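Local coordinates for protein angiotensin-converting enzyme (Anopheles gambiae, PDB 6S1Y) that probably works as a zinc-dependent peptidyl dipeptidase of the angiotensin-converting enzyme family, and binds a gamma-glutamyl peptide beside its zinc ion, at residues Gly41-Glu46 / Asp320-Val325; Ser313-Pro318 / Val339-Cys344; Thr264-Glu269 / Val416-Phe421. One frame throughout, in Å; residues are numbered along the deposited sequence.

Contact 1. Residues Gly41-Glu46 / Asp320-Val325; sequences GSNLTE and DGRDLV. With NAG (2-acetamido-2-deoxy-beta-D-glucopyranose), chain B.
Ser-42 O, near the end of helix 12-42, takes a hydrogen bond from Arg-322 NH2 at 3.0 Å. The bond is straight, 163° at the hydrogen, and the oxygen lies at the guanidinium edge, almost in its plane. The chain of Arg-322 bends at chi3 (91°), which sets NE toward Asp-320. There NE and NH1 grip the carboxylate side-on, with Asp-320 OD2 accepting from both nitrogens at 3.3 Å. Asp-320 OD1 meanwhile receives Arg-322 N, which closes an Asx turn. The guanidinium is thus held at its edge by two different groups, which fixes its rotation; over one face lies the acetamido methyl C8 of NAG, 3.6 Å from Arg-322 NH1. That NAG is joined to Asn-43 ND2, and the Asn-Leu-Thr sequence is a classic N-glycosylation sequon. Its threonine plays two parts, since Thr-45 OG1 caps helix 46-70 through Asn-48 N and shares a 2.7 Å hydrogen bond with NAG O6. Backbone bonds carry the rest. Leu-44 N gives to Asp-323 O at 3.0 Å and Val-325 N gives to Gly-41 O at 3.1 Å, while Leu-44 CD1 rests on the backbone of Leu-324, 3.8 Å from its carbonyl carbon. The contact therefore ties the turn between helices 12-42 and 46-70 to the loop leading from helix 307-312 to strand 329-332, and helix 100-119 flanks both segments, Ala-118 touching the side chains of Leu-44 and Val-325.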
loop_
_atom_site.group_PDB
_atom_site.type_symbol
_atom_site.label_atom_id
_atom_site.label_comp_id
_atom_site.label_asym_id
_atom_site.label_seq_id
_atom_site.Cartn_x
_atom_site.Cartn_y
_atom_site.Cartn_z
ATOM N N GLY A 41 1.664 -9.113 16.675
ATOM C CA GLY A 41 0.776 -8.873 15.547
ATOM C C GLY A 41 -0.300 -9.927 15.417
ATOM O O GLY A 41 -1.436 -9.619 15.030
ATOM N N SER A 42 0.034 -11.176 15.757
ATOM C CA SER A 42 -0.862 -12.322 15.655
ATOM C C SER A 42 -1.733 -12.506 16.879
ATOM O O SER A 42 -2.685 -13.293 16.840
ATOM C CB SER A 42 -0.059 -13.613 15.471
ATOM O OG SER A 42 0.900 -13.447 14.449
ATOM N N ASN A 43 -1.426 -11.790 17.961
ATOM C CA ASN A 43 -2.027 -12.104 19.261
ATOM C C ASN A 43 -1.751 -10.890 20.171
ATOM O O ASN A 43 -0.754 -10.860 20.882
ATOM C CB ASN A 43 -1.436 -13.405 19.777
ATOM C CG ASN A 43 -2.034 -13.853 21.073
ATOM O OD1 ASN A 43 -3.075 -13.371 21.475
ATOM N ND2 ASN A 43 -1.359 -14.791 21.741
ATOM N N LEU A 44 -2.653 -9.905 20.107
ATOM C CA LEU A 44 -2.417 -8.623 20.781
ATOM C C LEU A 44 -2.760 -8.769 22.255
ATOM O O LEU A 44 -3.902 -8.569 22.669
ATOM C CB LEU A 44 -3.254 -7.501 20.181
ATOM C CG LEU A 44 -3.049 -7.010 18.760
ATOM C CD1 LEU A 44 -4.249 -6.170 18.393
ATOM C CD2 LEU A 44 -1.779 -6.203 18.609
ATOM N N THR A 45 -1.764 -9.115 23.052
ATOM C CA THR A 45 -1.896 -9.104 24.495
ATOM C C THR A 45 -0.877 -8.131 25.049
ATOM O O THR A 45 0.153 -7.858 24.431
ATOM C CB THR A 45 -1.658 -10.487 25.116
ATOM O OG1 THR A 45 -0.296 -10.880 24.885
ATOM C CG2 THR A 45 -2.608 -11.504 24.522
ATOM N N GLU A 46 -1.159 -7.622 26.241
ATOM C CA GLU A 46 -0.215 -6.707 26.859
ATOM C C GLU A 46 1.090 -7.425 27.151
ATOM O O GLU A 46 2.172 -6.860 26.976
ATOM C CB GLU A 46 -0.847 -6.090 28.107
ATOM C CG GLU A 46 -1.927 -5.058 27.718
ATOM C CD GLU A 46 -3.048 -4.920 28.728
ATOM O OE1 GLU A 46 -2.759 -4.682 29.930
ATOM O OE2 GLU A 46 -4.227 -5.030 28.307
ATOM N N ASP A 320 -11.007 -18.028 17.274
ATOM C CA ASP A 320 -10.929 -18.241 18.713
ATOM C C ASP A 320 -11.082 -16.958 19.519
ATOM O O ASP A 320 -10.846 -16.967 20.727
ATOM C CB ASP A 320 -9.606 -18.928 19.066
ATOM C CG ASP A 320 -8.397 -18.074 18.723
ATOM O OD1 ASP A 320 -8.550 -16.847 18.486
ATOM O OD2 ASP A 320 -7.286 -18.641 18.681
ATOM N N GLY A 321 -11.467 -15.858 18.890
ATOM C CA GLY A 321 -11.798 -14.657 19.627
ATOM C C GLY A 321 -10.623 -13.848 20.123
ATOM O O GLY A 321 -10.832 -12.836 20.800
ATOM N N ARG A 322 -9.398 -14.252 19.816
ATOM C CA ARG A 322 -8.238 -13.441 20.149
ATOM C C ARG A 322 -8.260 -12.114 19.376
ATOM O O ARG A 322 -8.821 -12.005 18.282
ATOM C CB ARG A 322 -6.959 -14.196 19.803
ATOM C CG ARG A 322 -6.694 -14.203 18.307
ATOM C CD ARG A 322 -5.320 -14.745 17.984
ATOM N NE ARG A 322 -5.358 -16.175 17.767
ATOM C CZ ARG A 322 -4.464 -16.837 17.050
ATOM N NH1 ARG A 322 -4.569 -18.152 16.926
ATOM N NH2 ARG A 322 -3.475 -16.180 16.459
ATOM N N ASP A 323 -7.597 -11.112 19.932
ATOM C CA ASP A 323 -7.397 -9.861 19.218
ATOM C C ASP A 323 -6.144 -9.958 18.366
ATOM O O ASP A 323 -5.168 -10.618 18.736
ATOM C CB ASP A 323 -7.279 -8.687 20.183
ATOM C CG ASP A 323 -8.616 -8.277 20.751
ATOM O OD1 ASP A 323 -9.547 -7.974 19.958
ATOM O OD2 ASP A 323 -8.734 -8.283 21.989
ATOM N N LEU A 324 -6.176 -9.301 17.211
ATOM C CA LEU A 324 -5.026 -9.333 16.323
ATOM C C LEU A 324 -5.144 -8.204 15.324
ATOM O O LEU A 324 -6.215 -7.615 15.150
ATOM C CB LEU A 324 -4.913 -10.668 15.588
ATOM C CG LEU A 324 -5.890 -10.852 14.427
ATOM C CD1 LEU A 324 -5.276 -11.792 13.401
ATOM C CD2 LEU A 324 -7.231 -11.350 14.934
ATOM N N VAL A 325 -4.017 -7.909 14.679
ATOM C CA VAL A 325 -3.986 -7.021 13.522
ATOM C C VAL A 325 -4.384 -7.851 12.305
ATOM O O VAL A 325 -3.635 -8.734 11.875
ATOM C CB VAL A 325 -2.603 -6.393 13.325
ATOM C CG1 VAL A 325 -2.530 -5.678 11.950
ATOM C CG2 VAL A 325 -2.280 -5.450 14.467
HETATM C C1 NAG B . -1.704 -15.329 23.026
HETATM C C2 NAG B . -1.615 -16.857 22.993
HETATM C C3 NAG B . -1.654 -17.444 24.413
HETATM C C4 NAG B . -0.604 -16.794 25.301
HETATM C C5 NAG B . -0.799 -15.280 25.261
HETATM C C6 NAG B . 0.229 -14.517 26.063
HETATM C C7 NAG B . -2.473 -18.063 21.038
HETATM C C8 NAG B . -3.691 -18.586 20.340
HETATM N N2 NAG B . -2.689 -17.415 22.184
HETATM O O3 NAG B . -1.442 -18.852 24.324
HETATM O O4 NAG B . -0.749 -17.203 26.658
HETATM O O5 NAG B . -0.704 -14.807 23.910
HETATM O O6 NAG B . -0.153 -13.156 26.241
HETATM O O7 NAG B . -1.346 -18.209 20.582
#

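Contact 2. Residues Ser313-Pro318 / Val339-Cys344; sequences SILEKP and VRIKQC
Ile-314 and Lys-342 lie side by side with their side chains pointing the same way, the isoleucine CD1 4.0 Å from the lysine CD. This is what a parallel bridge between them should produce, and the backbone supplies it: Ile-314 N gives to Ile-341 O at 2.9 Å, and Gln-343 N returns a bond to Ile-314 O at 2.8 Å. The two segments run only 8° apart. Just before the bridge a side chain takes over, Ser-313 OG accepting from Ile-341 N at 3.0 Å; the same hydroxyl is also bonded to Phe-309 O. Leu-315 leaves on another side, where its CD2 meets Ile-341 CG2 at 4.3 Å. Beyond the bridge, Lys-317 has CG anti to its backbone N (chi1 -165°), beside the sulfur of Cys-344, 3.9 Å from CG to SG. That sulfur is in the disulfide with Cys-326. Segment 313-318, joined by this single parallel bridge, runs beside strand 339-342, which pairs antiparallel with 329-332. Helix 12-42 touches Ile-314 and Lys-342 through Trp-38 and Ser-42, helix 286-299 brings Phe-290 to Leu-315 and Ile-341, and helix 349-368, which bears the zinc-binding histidines, packs on Ile-341.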
loop_
_atom_site.group_PDB
_atom_site.type_symbol
_atom_site.label_atom_id
_atom_site.label_comp_id
_atom_site.label_asym_id
_atom_site.label_seq_id
_atom_site.Cartn_x
_atom_site.Cartn_y
_atom_site.Cartn_z
ATOM N N SER A 313 2.214 -19.456 8.272
ATOM C CA SER A 313 1.391 -18.333 7.848
ATOM C C SER A 313 -0.011 -18.416 8.430
ATOM O O SER A 313 -0.512 -19.487 8.769
ATOM C CB SER A 313 1.299 -18.258 6.326
ATOM O OG SER A 313 2.515 -17.762 5.771
ATOM N N ILE A 314 -0.629 -17.245 8.575
ATOM C CA ILE A 314 -2.021 -17.103 8.992
ATOM C C ILE A 314 -2.784 -16.558 7.785
ATOM O O ILE A 314 -2.634 -15.377 7.436
ATOM C CB ILE A 314 -2.142 -16.162 10.199
ATOM C CG1 ILE A 314 -1.339 -16.688 11.397
ATOM C CG2 ILE A 314 -3.590 -15.967 10.571
ATOM C CD1 ILE A 314 -1.345 -15.724 12.597
ATOM N N LEU A 315 -3.621 -17.391 7.162
ATOM C CA LEU A 315 -4.282 -17.053 5.905
ATOM C C LEU A 315 -5.792 -16.937 6.012
ATOM O O LEU A 315 -6.444 -16.693 4.996
ATOM C CB LEU A 315 -3.964 -18.105 4.831
ATOM C CG LEU A 315 -2.511 -18.553 4.722
ATOM C CD1 LEU A 315 -2.354 -19.587 3.614
ATOM C CD2 LEU A 315 -1.602 -17.384 4.448
ATOM N N GLU A 316 -6.365 -17.149 7.189
ATOM C CA GLU A 316 -7.769 -16.876 7.464
ATOM C C GLU A 316 -7.806 -16.163 8.806
ATOM O O GLU A 316 -6.854 -16.256 9.589
ATOM C CB GLU A 316 -8.650 -18.125 7.576
ATOM C CG GLU A 316 -8.728 -19.017 6.354
ATOM C CD GLU A 316 -10.013 -19.864 6.302
ATOM O OE1 GLU A 316 -10.737 -19.961 7.325
ATOM O OE2 GLU A 316 -10.298 -20.418 5.221
ATOM N N LYS A 317 -8.915 -15.481 9.092
ATOM C CA LYS A 317 -9.110 -14.924 10.430
ATOM C C LYS A 317 -9.298 -16.067 11.423
ATOM O O LYS A 317 -10.193 -16.897 11.234
ATOM C CB LYS A 317 -10.320 -13.994 10.482
ATOM C CG LYS A 317 -10.359 -13.110 11.730
ATOM C CD LYS A 317 -11.618 -12.235 11.740
ATOM C CE LYS A 317 -11.738 -11.390 13.001
ATOM N NZ LYS A 317 -13.059 -10.683 13.054
ATOM N N PRO A 318 -8.502 -16.140 12.490
ATOM C CA PRO A 318 -8.739 -17.159 13.520
ATOM C C PRO A 318 -10.132 -17.042 14.105
ATOM O O PRO A 318 -10.706 -15.963 14.185
ATOM C CB PRO A 318 -7.674 -16.850 14.581
ATOM C CG PRO A 318 -6.581 -16.159 13.828
ATOM C CD PRO A 318 -7.286 -15.348 12.755
ATOM N N VAL A 339 9.359 -17.114 5.758
ATOM C CA VAL A 339 8.614 -15.988 5.217
ATOM C C VAL A 339 7.140 -16.288 5.427
ATOM O O VAL A 339 6.705 -17.436 5.258
ATOM C CB VAL A 339 8.942 -15.752 3.723
ATOM C CG1 VAL A 339 10.396 -15.291 3.564
ATOM C CG2 VAL A 339 8.686 -17.005 2.899
ATOM N N ARG A 340 6.370 -15.266 5.813
ATOM C CA ARG A 340 5.002 -15.529 6.227
ATOM C C ARG A 340 4.073 -14.378 5.866
ATOM O O ARG A 340 4.455 -13.207 5.885
ATOM C CB ARG A 340 4.901 -15.773 7.741
ATOM C CG ARG A 340 5.980 -16.658 8.304
ATOM C CD ARG A 340 5.785 -16.904 9.792
ATOM N NE ARG A 340 7.050 -17.252 10.435
ATOM C CZ ARG A 340 7.204 -17.428 11.741
ATOM N NH1 ARG A 340 6.169 -17.304 12.551
ATOM N NH2 ARG A 340 8.401 -17.721 12.230
ATOM N N ILE A 341 2.824 -14.742 5.593
ATOM C CA ILE A 341 1.749 -13.792 5.382
ATOM C C ILE A 341 0.745 -13.960 6.504
ATOM O O ILE A 341 0.425 -15.087 6.906
ATOM C CB ILE A 341 1.088 -13.990 3.997
ATOM C CG1 ILE A 341 2.020 -13.440 2.916
ATOM C CG2 ILE A 341 -0.300 -13.350 3.960
ATOM C CD1 ILE A 341 1.573 -13.716 1.469
ATOM N N LYS A 342 0.242 -12.838 7.000
ATOM C CA LYS A 342 -0.866 -12.809 7.943
ATOM C C LYS A 342 -1.972 -12.018 7.255
ATOM O O LYS A 342 -1.846 -10.803 7.052
ATOM C CB LYS A 342 -0.443 -12.179 9.270
ATOM C CG LYS A 342 -1.561 -12.060 10.287
ATOM C CD LYS A 342 -1.004 -11.835 11.704
ATOM C CE LYS A 342 -0.064 -10.630 11.782
ATOM N NZ LYS A 342 -0.785 -9.334 11.726
ATOM N N GLN A 343 -3.035 -12.708 6.866
ATOM C CA GLN A 343 -4.116 -12.101 6.112
ATOM C C GLN A 343 -5.430 -12.726 6.536
ATOM O O GLN A 343 -5.555 -13.957 6.581
ATOM C CB GLN A 343 -3.912 -12.279 4.601
ATOM C CG GLN A 343 -4.947 -11.535 3.758
ATOM C CD GLN A 343 -4.609 -11.519 2.276
ATOM O OE1 GLN A 343 -3.460 -11.700 1.878
ATOM N NE2 GLN A 343 -5.625 -11.292 1.446
ATOM N N CYS A 344 -6.407 -11.878 6.840
ATOM C CA CYS A 344 -7.747 -12.352 7.184
ATOM C C CYS A 344 -8.561 -12.475 5.894
ATOM O O CYS A 344 -9.590 -11.845 5.680
ATOM C CB CYS A 344 -8.379 -11.447 8.234
ATOM S SG CYS A 344 -7.368 -11.415 9.787
#

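Contact 3. Residues Thr264-Glu269 / Val416-Phe421; sequences TTPFPE and VKINQF
Phe-267 turns the edge of its ring to Ile-418, whose CB lies near the ring plane, 4.0 Å from Phe-267 CE2. The neighbouring Pro-266 adds its own ring to the same isoleucine, with CG 3.8 Å from Ile-418 CG2, so that a small apolar patch joins the loop to helix 414-429; Trp-582 of helix 577-590 also touches both Pro-266 and Ile-418. Beside this patch stands the polar half of the contact, the amide of Asn-419. Its oxygen OD1 accepts twice: Phe-267 N arrives in the plane of the amide, on a lone pair, at 3.0 Å, whereas Thr-265 OG1 donates from well above that plane, at 2.7 Å. The threonine hydroxyl is anti to its own backbone N (chi1 -164°), its side chain crossing that of Asn-419 at about a right angle. On the other side of the amide, Asn-419 ND2 gives a fairly straight 2.8 Å bond to Phe-267 O, reaching that oxygen from above its carbonyl plane, and another bond to Lys-271 O farther along the loop. A water donates to both Thr-265 OG1 and Asn-419 O, the latter at 2.6 Å. One buried asparagine consequently serves both the N-H and the C=O of a single loop residue, a pairing that fits only one orientation of the amide well, oxygen toward Phe-267 N and nitrogen toward Phe-267 O, and holds the loop to the helix without any charged group across the contact.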
loop_
_atom_site.group_PDB
_atom_site.type_symbol
_atom_site.label_atom_id
_atom_site.label_comp_id
_atom_site.label_asym_id
_atom_site.label_seq_id
_atom_site.Cartn_x
_atom_site.Cartn_y
_atom_site.Cartn_z
ATOM N N THR A 264 -21.853 1.575 -10.960
ATOM C CA THR A 264 -21.772 2.813 -11.719
ATOM C C THR A 264 -21.201 2.635 -13.122
ATOM O O THR A 264 -20.842 3.622 -13.758
ATOM C CB THR A 264 -20.936 3.844 -10.958
ATOM O OG1 THR A 264 -19.601 3.338 -10.780
ATOM C CG2 THR A 264 -21.551 4.147 -9.603
ATOM N N THR A 265 -21.184 1.412 -13.651
ATOM C CA THR A 265 -20.435 1.139 -14.862
ATOM C C THR A 265 -21.140 1.709 -16.089
ATOM O O THR A 265 -22.372 1.847 -16.119
ATOM C CB THR A 265 -20.217 -0.373 -15.028
ATOM O OG1 THR A 265 -19.187 -0.618 -16.000
ATOM C CG2 THR A 265 -21.493 -1.105 -15.481
ATOM N N PRO A 266 -20.387 2.034 -17.132
ATOM C CA PRO A 266 -21.020 2.612 -18.332
ATOM C C PRO A 266 -22.066 1.722 -18.984
ATOM O O PRO A 266 -23.085 2.233 -19.467
ATOM C CB PRO A 266 -19.825 2.854 -19.257
ATOM C CG PRO A 266 -18.693 3.129 -18.339
ATOM C CD PRO A 266 -18.920 2.158 -17.167
ATOM N N PHE A 267 -21.849 0.408 -19.032
ATOM C CA PHE A 267 -22.679 -0.503 -19.825
ATOM C C PHE A 267 -23.047 -1.680 -18.933
ATOM O O PHE A 267 -22.497 -2.787 -19.066
ATOM C CB PHE A 267 -21.954 -0.908 -21.109
ATOM C CG PHE A 267 -21.634 0.282 -21.997
ATOM C CD1 PHE A 267 -22.651 0.950 -22.648
ATOM C CD2 PHE A 267 -20.349 0.742 -22.134
ATOM C CE1 PHE A 267 -22.393 2.066 -23.430
ATOM C CE2 PHE A 267 -20.065 1.854 -22.914
ATOM C CZ PHE A 267 -21.094 2.517 -23.570
ATOM N N PRO A 268 -23.979 -1.467 -18.001
ATOM C CA PRO A 268 -24.281 -2.501 -17.009
ATOM C C PRO A 268 -24.895 -3.761 -17.587
ATOM O O PRO A 268 -24.836 -4.804 -16.920
ATOM C CB PRO A 268 -25.264 -1.802 -16.048
ATOM C CG PRO A 268 -25.775 -0.596 -16.790
ATOM C CD PRO A 268 -24.663 -0.193 -17.721
ATOM N N GLU A 269 -25.463 -3.727 -18.788
ATOM C CA GLU A 269 -25.979 -4.952 -19.383
ATOM C C GLU A 269 -25.014 -5.549 -20.400
ATOM O O GLU A 269 -25.413 -6.410 -21.179
ATOM C CB GLU A 269 -27.350 -4.697 -20.002
ATOM C CG GLU A 269 -28.401 -4.271 -18.966
ATOM C CD GLU A 269 -28.301 -5.072 -17.651
ATOM O OE1 GLU A 269 -28.278 -6.313 -17.721
ATOM O OE2 GLU A 269 -28.211 -4.451 -16.551
ATOM N N VAL A 416 -17.784 -3.607 -23.813
ATOM C CA VAL A 416 -17.106 -4.464 -22.854
ATOM C C VAL A 416 -15.731 -3.887 -22.541
ATOM O O VAL A 416 -15.296 -3.863 -21.383
ATOM C CB VAL A 416 -17.031 -5.908 -23.383
ATOM C CG1 VAL A 416 -16.304 -6.797 -22.399
ATOM C CG2 VAL A 416 -18.436 -6.438 -23.642
ATOM N N LYS A 417 -15.050 -3.361 -23.549
ATOM C CA LYS A 417 -13.732 -2.799 -23.279
ATOM C C LYS A 417 -13.815 -1.535 -22.414
ATOM O O LYS A 417 -12.939 -1.326 -21.557
ATOM C CB LYS A 417 -13.007 -2.556 -24.594
ATOM C CG LYS A 417 -12.276 -3.809 -25.052
ATOM C CD LYS A 417 -11.974 -3.811 -26.542
ATOM C CE LYS A 417 -11.212 -2.577 -26.985
ATOM N NZ LYS A 417 -10.562 -2.808 -28.326
ATOM N N ILE A 418 -14.858 -0.711 -22.580
ATOM C CA ILE A 418 -15.033 0.448 -21.704
ATOM C C ILE A 418 -15.314 -0.004 -20.265
ATOM O O ILE A 418 -14.691 0.484 -19.319
ATOM C CB ILE A 418 -16.150 1.364 -22.249
ATOM C CG1 ILE A 418 -15.811 1.877 -23.665
ATOM C CG2 ILE A 418 -16.380 2.543 -21.337
ATOM C CD1 ILE A 418 -14.541 2.694 -23.753
ATOM N N ASN A 419 -16.239 -0.960 -20.077
ATOM C CA ASN A 419 -16.475 -1.490 -18.736
ATOM C C ASN A 419 -15.167 -1.938 -18.090
ATOM O O ASN A 419 -14.956 -1.743 -16.882
ATOM C CB ASN A 419 -17.433 -2.683 -18.743
ATOM C CG ASN A 419 -18.883 -2.286 -18.913
ATOM O OD1 ASN A 419 -19.257 -1.132 -18.690
ATOM N ND2 ASN A 419 -19.719 -3.246 -19.307
ATOM N N GLN A 420 -14.288 -2.557 -18.880
ATOM C CA GLN A 420 -13.001 -3.029 -18.382
ATOM C C GLN A 420 -12.089 -1.868 -18.014
ATOM O O GLN A 420 -11.550 -1.820 -16.900
ATOM C CB GLN A 420 -12.347 -3.916 -19.449
ATOM C CG GLN A 420 -10.942 -4.404 -19.106
ATOM C CD GLN A 420 -10.207 -4.982 -20.311
ATOM O OE1 GLN A 420 -10.798 -5.245 -21.370
ATOM N NE2 GLN A 420 -8.903 -5.174 -20.157
ATOM N N PHE A 421 -11.900 -0.920 -18.937
ATOM C CA PHE A 421 -11.079 0.257 -18.642
ATOM C C PHE A 421 -11.623 1.017 -17.432
ATOM O O PHE A 421 -10.862 1.544 -16.607
ATOM C CB PHE A 421 -11.041 1.203 -19.854
ATOM C CG PHE A 421 -10.500 0.589 -21.122
ATOM C CD1 PHE A 421 -9.640 -0.505 -21.098
ATOM C CD2 PHE A 421 -10.865 1.113 -22.354
ATOM C CE1 PHE A 421 -9.156 -1.078 -22.303
ATOM C CE2 PHE A 421 -10.387 0.563 -23.558
ATOM C CZ PHE A 421 -9.528 -0.527 -23.532
HETATM O O HOH W 1 -16.758 -2.029 -15.062
#

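Contacts 1 and 2 are neighbours, their centres 13 Å apart, and they touch: Lys-342 NZ probably donates to Val-325 O at 2.9 Å, while Ser-42 packs on Ile-314. Both draw on the chain between helix 307-312 and strand 329-332, and their segments alternate in the order 41-46, 313-318, 320-325, 339-344. Together they link the first long helix to the small sheet preceding the zinc-binding helix 349-368, with the side chains of Val-325 and Lys-342 about 6 and 7 Å from the bound peptide. Contact 3 is remote, centred 42 Å from contact 1 and 34 Å from contact 2. Its segments enclose contact 2 in sequence, yet it joins a different, peripheral part of this largely helical fold.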